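Local coordinates for putative curved DNA-binding protein (Chaetomium thermophilum var. thermophilum DSM 1495, PDB 4IPA), which probably acts in ribosome biogenesis as an Arx1 protein built on a methionine aminopeptidase-like fold, and may bind DNA, at residues L259-V264 with D336-P341; A151-A156 with Y207-I212. One frame throughout, in Å; residues are numbered along the deposited sequence. Where two conformers were deposited one is given.

Contact 1: residues L259-V264 with D336-P341; sequences LGSGKV and DKDNAP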
ATOM      1  N   LEU A 259      10.964  10.293   9.139  1.00 19.18           N
ATOM      2  CA  LEU A 259      12.123  10.944   9.734  1.00 17.93           C
ATOM      3  C   LEU A 259      11.697  11.749  10.961  1.00 19.46           C
ATOM      4  O   LEU A 259      12.535  12.186  11.748  1.00 23.73           O
ATOM      5  CB  LEU A 259      12.869  11.815   8.714  1.00 18.28           C
ATOM      6  CG  LEU A 259      13.978  11.087   7.953  1.00 28.09           C
ATOM      7  CD1 LEU A 259      14.490  11.928   6.794  1.00 26.32           C
ATOM      8  CD2 LEU A 259      15.130  10.680   8.896  1.00 23.62           C
ATOM      9  N   GLY A 260      10.389  11.927  11.131  1.00 18.66           N
ATOM     10  CA  GLY A 260       9.846  12.589  12.304  1.00 14.74           C
ATOM     11  C   GLY A 260       9.324  11.595  13.321  1.00 18.85           C
ATOM     12  O   GLY A 260       9.804  10.473  13.382  1.00 19.82           O
ATOM     13  N   SER A 261       8.324  12.002  14.099  1.00 17.32           N
ATOM     14  CA  SER A 261       7.800  11.196  15.196  1.00 18.32           C
ATOM     15  C   SER A 261       6.982   9.994  14.717  1.00 22.78           C
ATOM     16  O   SER A 261       6.683   9.073  15.486  1.00 26.68           O
ATOM     17  CB  SER A 261       6.913  12.063  16.098  1.00 20.67           C
ATOM     18  OG  SER A 261       7.490  13.335  16.319  1.00 18.71           O
ATOM     19  N   GLY A 262       6.598  10.003  13.454  1.00 20.09           N
ATOM     20  CA  GLY A 262       5.710   8.970  12.965  1.00 20.33           C
ATOM     21  C   GLY A 262       4.284   9.247  13.400  1.00 23.57           C
ATOM     22  O   GLY A 262       3.452   8.346  13.404  1.00 21.00           O
ATOM     23  N   LYS A 263       3.997  10.498  13.764  1.00 19.95           N
ATOM     24  CA  LYS A 263       2.627  10.892  14.059  1.00 23.16           C
ATOM     25  C   LYS A 263       1.939  11.402  12.807  1.00 18.95           C
ATOM     26  O   LYS A 263       2.581  11.900  11.876  1.00 19.28           O
ATOM     27  CB  LYS A 263       2.559  11.947  15.166  1.00 24.87           C
ATOM     28  CG  LYS A 263       2.151  11.388  16.523  1.00 23.71           C
ATOM     29  CD  LYS A 263       3.103  10.321  16.983  1.00 26.59           C
ATOM     30  CE  LYS A 263       3.152  10.222  18.510  1.00 29.52           C
ATOM     31  NZ  LYS A 263       1.903   9.688  19.128  1.00 38.11           N
ATOM     32  N   VAL A 264       0.623  11.277  12.792  1.00 17.40           N
ATOM     33  CA  VAL A 264      -0.156  11.558  11.605  1.00 15.86           C
ATOM     34  C   VAL A 264      -1.055  12.759  11.893  1.00 21.61           C
ATOM     35  O   VAL A 264      -1.546  12.926  13.010  1.00 21.10           O
ATOM     36  CB  VAL A 264      -0.975  10.311  11.206  1.00 23.08           C
ATOM     37  CG1 VAL A 264      -2.078  10.655  10.219  1.00 19.82           C
ATOM     38  CG2 VAL A 264      -0.055   9.254  10.641  1.00 18.54           C
ATOM     39  N   ASP A 336       2.781  13.685   7.564  1.00 17.04           N
ATOM     40  CA  ASP A 336       3.583  13.629   8.775  1.00 19.89           C
ATOM     41  C   ASP A 336       3.294  14.841   9.669  1.00 18.12           C
ATOM     42  O   ASP A 336       3.328  15.982   9.206  1.00 15.72           O
ATOM     43  CB  ASP A 336       5.077  13.536   8.435  1.00 18.04           C
ATOM     44  CG  ASP A 336       5.928  13.382   9.661  1.00 20.37           C
ATOM     45  OD1 ASP A 336       6.014  12.247  10.154  1.00 21.02           O
ATOM     46  OD2 ASP A 336       6.465  14.398  10.161  1.00 21.16           O
ATOM     47  N   LYS A 337       3.012  14.580  10.942  1.00 17.16           N
ATOM     48  CA  LYS A 337       2.630  15.642  11.868  1.00 18.20           C
ATOM     49  C   LYS A 337       3.733  16.690  11.976  1.00 16.33           C
ATOM     50  O   LYS A 337       3.456  17.870  12.151  1.00 21.99           O
ATOM     51  CB  LYS A 337       2.286  15.070  13.255  1.00 16.18           C
ATOM     52  CG  LYS A 337       1.937  16.123  14.318  1.00 19.16           C
ATOM     53  CD  LYS A 337       3.163  16.599  15.110  1.00 20.32           C
ATOM     54  CE  LYS A 337       3.735  15.471  15.998  1.00 22.55           C
ATOM     55  NZ  LYS A 337       4.995  15.869  16.712  1.00 17.23           N
ATOM     56  N   ASP A 338       4.978  16.257  11.833  1.00 15.21           N
ATOM     57  CA  ASP A 338       6.114  17.172  11.919  1.00 18.60           C
ATOM     58  C   ASP A 338       6.486  17.738  10.549  1.00 20.61           C
ATOM     59  O   ASP A 338       7.438  18.501  10.432  1.00 19.22           O
ATOM     60  CB  ASP A 338       7.331  16.445  12.522  1.00 18.87           C
ATOM     61  CG  ASP A 338       7.068  15.931  13.925  1.00 20.58           C
ATOM     62  OD1 ASP A 338       6.543  16.716  14.755  1.00 20.65           O
ATOM     63  OD2 ASP A 338       7.373  14.743  14.195  1.00 20.71           O
ATOM     64  N   ASN A 339       5.741  17.349   9.515  1.00 20.19           N
ATOM     65  CA  ASN A 339       6.046  17.763   8.150  1.00 17.43           C
ATOM     66  C   ASN A 339       7.378  17.209   7.680  1.00 18.06           C
ATOM     67  O   ASN A 339       8.026  17.779   6.810  1.00 22.05           O
ATOM     68  CB  ASN A 339       6.012  19.284   8.021  1.00 18.22           C
ATOM     69  CG  ASN A 339       4.599  19.826   7.921  1.00 21.44           C
ATOM     70  OD1 ASN A 339       4.171  20.265   6.851  1.00 27.70           O
ATOM     71  ND2 ASN A 339       3.861  19.777   9.026  1.00 18.96           N
ATOM     72  N   ALA A 340       7.768  16.079   8.258  1.00 19.12           N
ATOM     73  CA  ALA A 340       8.975  15.371   7.871  1.00 13.63           C
ATOM     74  C   ALA A 340       8.681  14.361   6.755  1.00 18.27           C
ATOM     75  O   ALA A 340       7.549  13.923   6.584  1.00 17.49           O
ATOM     76  CB  ALA A 340       9.541  14.667   9.071  1.00 18.24           C
ATOM     77  N   PRO A 341       9.705  13.995   5.982  1.00 16.16           N
ATOM     78  CA  PRO A 341       9.556  13.008   4.910  1.00 16.92           C
ATOM     79  C   PRO A 341       9.169  11.633   5.429  1.00 17.74           C
ATOM     80  O   PRO A 341       9.572  11.246   6.529  1.00 19.99           O
ATOM     81  CB  PRO A 341      10.959  12.947   4.303  1.00 17.02           C
ATOM     82  CG  PRO A 341      11.519  14.306   4.573  1.00 20.21           C
ATOM     83  CD  PRO A 341      11.030  14.626   5.961  1.00 19.00           C
TER
HETATM   84  O   HOH W   1       4.397  10.035  10.163  1.00 16.80           O
HETATM   85  O   HOH W   2       5.504  12.737  12.596  1.00 18.56           O
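Asp338 OD2 takes two hydrogen bonds from Ser261, one from its amide and one from its hydroxyl. Ser261 N reaches Asp338 OD2 at 2.9 Å, nearly in line with the C-O bond. Ser261 OG donates at 2.6 Å to Asp338 OD2, which receives it on its syn lone pair, the side of the other oxygen. The hydroxyl stands anti to its own carbonyl carbon and beside its backbone N (chi1 -42°), which brings both donors of the serine to one acceptor. The second oxygen, Asp338 OD1, is engaged by its chain neighbour: Lys337 NZ makes a salt bridge to it at 2.6 Å, on the syn side but tilted out of the carboxylate plane. Lys337 CB packs against Lys263 CB at 3.7 Å, and the Lys337 chain, bent at chi2 and chi3, also brings its CE to 3.8 Å from Lys263 CB. From there Lys263 leads away to a salt bridge with Glu213.

The type I turn from Asp336 to Asn339 is closed by Asn339 N to Asp336 O. Asp336 OD2 adds a bond from Ala340 N (2.9 Å), just past the turn, and a weak one from Asp338 N. Its OD1 pairs with Ser258 OG and with a water that also donates to Lys263 O. That carbonyl receives Lys337 N at 2.9 Å, the donor above the carbonyl plane of Lys263. Val264 and Asp336 form an antiparallel non-hydrogen-bonded pair. At the far end Leu259 N donates to Pro341 O in a nearly straight bond (N-H...O 173°).

These loops follow strand 250-258 and precede strand 342-352, neighbours in the antiparallel sheet. Asp338 bonds directly across and is likely to stay ionised; Asp336 organises its own turn and is linked to Lys263 through water.

Contact 2: residues A151-A156 with Y207-I212; sequences ADLFLA and YDCNII
Tyr207 and Cys209 flank Asp208, the C-prime residue of the Schellman motif that ends helix 193-205, and both turn their side chains onto helix 148-167. Asp208 has positive phi (52°), as that motif requires. Leu155 CB sits over one face of the Tyr207 ring in a CH-pi contact, 3.9 Å from the ring centroid and displaced toward the rim; its nearest ring atoms are CE1 and CZ. The backbone N of Ala156 lies over the same face, also toward the rim. Asp152 OD1 comes to the ring edge, in plane, 3.8 Å from Tyr207 CD1, with the carboxylate turned 43° from the ring. That oxygen has its hydrogen bond with Thr372, while Asp152 OD2 forms a salt bridge with Arg149, which also binds Tyr207 O.

Cys209 SG stands anti to its own carbonyl carbon (chi1 -68°) and approaches the helix backbone, 3.6 Å from Leu153 CA. Ala156 CB faces both inward residues, 4.0 Å from Tyr207 CB and 4.0 Å from Cys209 CB. No hydrogen bond crosses directly; apolar and CH-pi contacts join the segments, and Arg149 of the same helix ties polar groups of both sides.

Just after Cys209 the chain enters strand 210-220, whose neighbour 250-258 adds Cys257 against Ala156; helix 148-167 thus packs on the turn ending helix 193-205 and on the end of strand 250-258, beside the first residues of 210-220.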
ATOM      1  N   ALA A 151      18.990   8.097   3.618  1.00 23.81           N
ATOM      2  CA  ALA A 151      19.386   6.697   3.558  1.00 22.43           C
ATOM      3  C   ALA A 151      18.830   5.938   4.770  1.00 20.98           C
ATOM      4  O   ALA A 151      18.376   4.793   4.639  1.00 22.40           O
ATOM      5  CB  ALA A 151      20.910   6.564   3.469  1.00 20.97           C
ATOM      6  N   ASP A 152      18.843   6.578   5.939  1.00 17.08           N
ATOM      7  CA  ASP A 152      18.310   5.953   7.146  1.00 18.66           C
ATOM      8  C   ASP A 152      16.807   5.672   7.030  1.00 20.46           C
ATOM      9  O   ASP A 152      16.339   4.609   7.430  1.00 15.16           O
ATOM     10  CB  ASP A 152      18.554   6.833   8.370  1.00 20.48           C
ATOM     11  CG  ASP A 152      20.030   6.945   8.736  1.00 25.07           C
ATOM     12  OD1 ASP A 152      20.798   6.011   8.410  1.00 22.48           O
ATOM     13  OD2 ASP A 152      20.410   7.966   9.357  1.00 23.11           O
ATOM     14  N   LEU A 153      16.069   6.653   6.508  1.00 19.13           N
ATOM     15  CA  LEU A 153      14.628   6.556   6.317  1.00 18.06           C
ATOM     16  C   LEU A 153      14.266   5.355   5.433  1.00 16.92           C
ATOM     17  O   LEU A 153      13.397   4.557   5.777  1.00 18.06           O
ATOM     18  CB  LEU A 153      14.099   7.845   5.680  1.00 16.53           C
ATOM     19  CG  LEU A 153      12.615   7.832   5.294  1.00 19.74           C
ATOM     20  CD1 LEU A 153      11.759   7.654   6.545  1.00 14.10           C
ATOM     21  CD2 LEU A 153      12.189   9.099   4.523  1.00 12.89           C
ATOM     22  N   PHE A 154      14.948   5.238   4.297  1.00 15.86           N
ATOM     23  CA  PHE A 154      14.740   4.131   3.383  1.00 18.37           C
ATOM     24  C   PHE A 154      15.074   2.769   3.990  1.00 17.48           C
ATOM     25  O   PHE A 154      14.315   1.818   3.834  1.00 14.70           O
ATOM     26  CB  PHE A 154      15.565   4.328   2.102  1.00 21.38           C
ATOM     27  CG  PHE A 154      14.892   5.198   1.078  1.00 22.31           C
ATOM     28  CD1 PHE A 154      14.884   6.579   1.217  1.00 21.28           C
ATOM     29  CD2 PHE A 154      14.269   4.635  -0.022  1.00 21.45           C
ATOM     30  CE1 PHE A 154      14.277   7.380   0.271  1.00 18.53           C
ATOM     31  CE2 PHE A 154      13.646   5.434  -0.971  1.00 21.78           C
ATOM     32  CZ  PHE A 154      13.655   6.809  -0.822  1.00 19.82           C
ATOM     33  N   LEU A 155      16.228   2.667   4.641  1.00 18.28           N
ATOM     34  CA  LEU A 155      16.645   1.397   5.231  1.00 20.64           C
ATOM     35  C   LEU A 155      15.724   0.947   6.368  1.00 21.70           C
ATOM     36  O   LEU A 155      15.462  -0.247   6.517  1.00 19.18           O
ATOM     37  CB  LEU A 155      18.088   1.470   5.720  1.00 21.29           C
ATOM     38  CG  LEU A 155      19.101   1.446   4.582  1.00 23.05           C
ATOM     39  CD1 LEU A 155      20.490   1.771   5.108  1.00 19.56           C
ATOM     40  CD2 LEU A 155      19.075   0.099   3.879  1.00 21.28           C
ATOM     41  N   ALA A 156      15.238   1.899   7.168  1.00 18.09           N
ATOM     42  CA  ALA A 156      14.287   1.575   8.221  1.00 17.68           C
ATOM     43  C   ALA A 156      13.046   0.945   7.591  1.00 18.49           C
ATOM     44  O   ALA A 156      12.514  -0.049   8.081  1.00 19.57           O
ATOM     45  CB  ALA A 156      13.902   2.818   8.996  1.00 14.49           C
ATOM     46  N   TYR A 207      17.618   3.209  13.119  1.00 23.24           N
ATOM     47  CA  TYR A 207      17.948   4.172  12.096  1.00 20.78           C
ATOM     48  C   TYR A 207      17.461   5.556  12.520  1.00 24.06           C
ATOM     49  O   TYR A 207      17.388   6.474  11.702  1.00 17.54           O
ATOM     50  CB  TYR A 207      17.341   3.754  10.759  1.00 20.20           C
ATOM     51  CG  TYR A 207      18.024   2.550  10.127  1.00 24.01           C
ATOM     52  CD1 TYR A 207      19.232   2.688   9.456  1.00 20.49           C
ATOM     53  CD2 TYR A 207      17.455   1.278  10.196  1.00 20.73           C
ATOM     54  CE1 TYR A 207      19.851   1.600   8.869  1.00 20.60           C
ATOM     55  CE2 TYR A 207      18.075   0.182   9.622  1.00 17.64           C
ATOM     56  CZ  TYR A 207      19.271   0.347   8.962  1.00 22.98           C
ATOM     57  OH  TYR A 207      19.897  -0.733   8.387  1.00 22.69           O
ATOM     58  N   ASP A 208      17.142   5.696  13.805  1.00 19.72           N
ATOM     59  CA  ASP A 208      16.572   6.937  14.324  1.00 23.39           C
ATOM     60  C   ASP A 208      15.343   7.411  13.526  1.00 21.06           C
ATOM     61  O   ASP A 208      15.092   8.614  13.378  1.00 18.17           O
ATOM     62  CB  ASP A 208      17.642   8.042  14.412  1.00 23.92           C
ATOM     63  CG  ASP A 208      18.735   7.718  15.431  1.00 25.80           C
ATOM     64  OD1 ASP A 208      18.516   6.850  16.299  1.00 30.27           O
ATOM     65  OD2 ASP A 208      19.813   8.337  15.374  1.00 33.22           O
ATOM     66  N   CYS A 209      14.573   6.460  13.015  1.00 18.69           N
ATOM     67  CA  CYS A 209      13.298   6.796  12.394  1.00 19.79           C
ATOM     68  C   CYS A 209      12.150   6.262  13.234  1.00 21.40           C
ATOM     69  O   CYS A 209      12.373   5.536  14.203  1.00 16.82           O
ATOM     70  CB  CYS A 209      13.233   6.222  10.995  1.00 18.50           C
ATOM     71  SG  CYS A 209      14.375   7.037   9.907  1.00 23.02           S
ATOM     72  N   ASN A 210      10.926   6.632  12.873  1.00 17.38           N
ATOM     73  CA  ASN A 210       9.767   6.107  13.580  1.00 19.39           C
ATOM     74  C   ASN A 210       8.760   5.443  12.639  1.00 21.20           C
ATOM     75  O   ASN A 210       8.586   5.870  11.487  1.00 16.86           O
ATOM     76  CB  ASN A 210       9.093   7.210  14.390  1.00 20.57           C
ATOM     77  CG  ASN A 210       9.883   7.589  15.618  1.00 20.24           C
ATOM     78  OD1 ASN A 210       9.967   6.812  16.559  1.00 24.83           O
ATOM     79  ND2 ASN A 210      10.452   8.799  15.626  1.00 16.36           N
ATOM     80  N   ILE A 211       8.088   4.410  13.137  1.00 18.65           N
ATOM     81  CA  ILE A 211       7.018   3.771  12.377  1.00 16.50           C
ATOM     82  C   ILE A 211       5.853   4.737  12.290  1.00 17.35           C
ATOM     83  O   ILE A 211       5.498   5.372  13.282  1.00 18.24           O
ATOM     84  CB  ILE A 211       6.524   2.461  13.059  1.00 19.20           C
ATOM     85  CG1 ILE A 211       7.636   1.414  13.082  1.00 13.41           C
ATOM     86  CG2 ILE A 211       5.303   1.891  12.323  1.00 18.91           C
ATOM     87  CD1 ILE A 211       8.060   1.004  11.729  1.00 15.94           C
ATOM     88  N   ILE A 212       5.233   4.838  11.119  1.00 15.31           N
ATOM     89  CA  ILE A 212       4.029   5.655  11.008  1.00 17.18           C
ATOM     90  C   ILE A 212       2.812   5.065  11.747  1.00 18.45           C
ATOM     91  O   ILE A 212       2.327   3.967  11.445  1.00 15.77           O
ATOM     92  CB  ILE A 212       3.677   5.948   9.560  1.00 15.66           C
ATOM     93  CG1 ILE A 212       4.851   6.649   8.865  1.00 15.19           C
ATOM     94  CG2 ILE A 212       2.415   6.786   9.492  1.00 13.25           C
ATOM     95  CD1 ILE A 212       4.662   6.722   7.345  1.00 17.48           C
TER

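Contact 2 comes first along the chain and closes before contact 1 opens; their centres lie 11 Å apart, on the same side of the chain's centre. Both sit at one end of the antiparallel sheet in which strand 250-258 runs between 210-220 and 342-352. Contact 2 leads into 210-220, while the loops of contact 1 follow 250-258 and precede 342-352. They touch directly: Asn210 ND2 probably donates to Gly260 O (2.9 Å), and Val264 CG2 packs on Ile212 CG2. Helix 148-167 touches both, since Leu259 and Pro341 reach it too. Contact 1 is at the surface and largely polar; contact 2 is buried and mixes apolar packing with the Asp152 and Arg149 bonds.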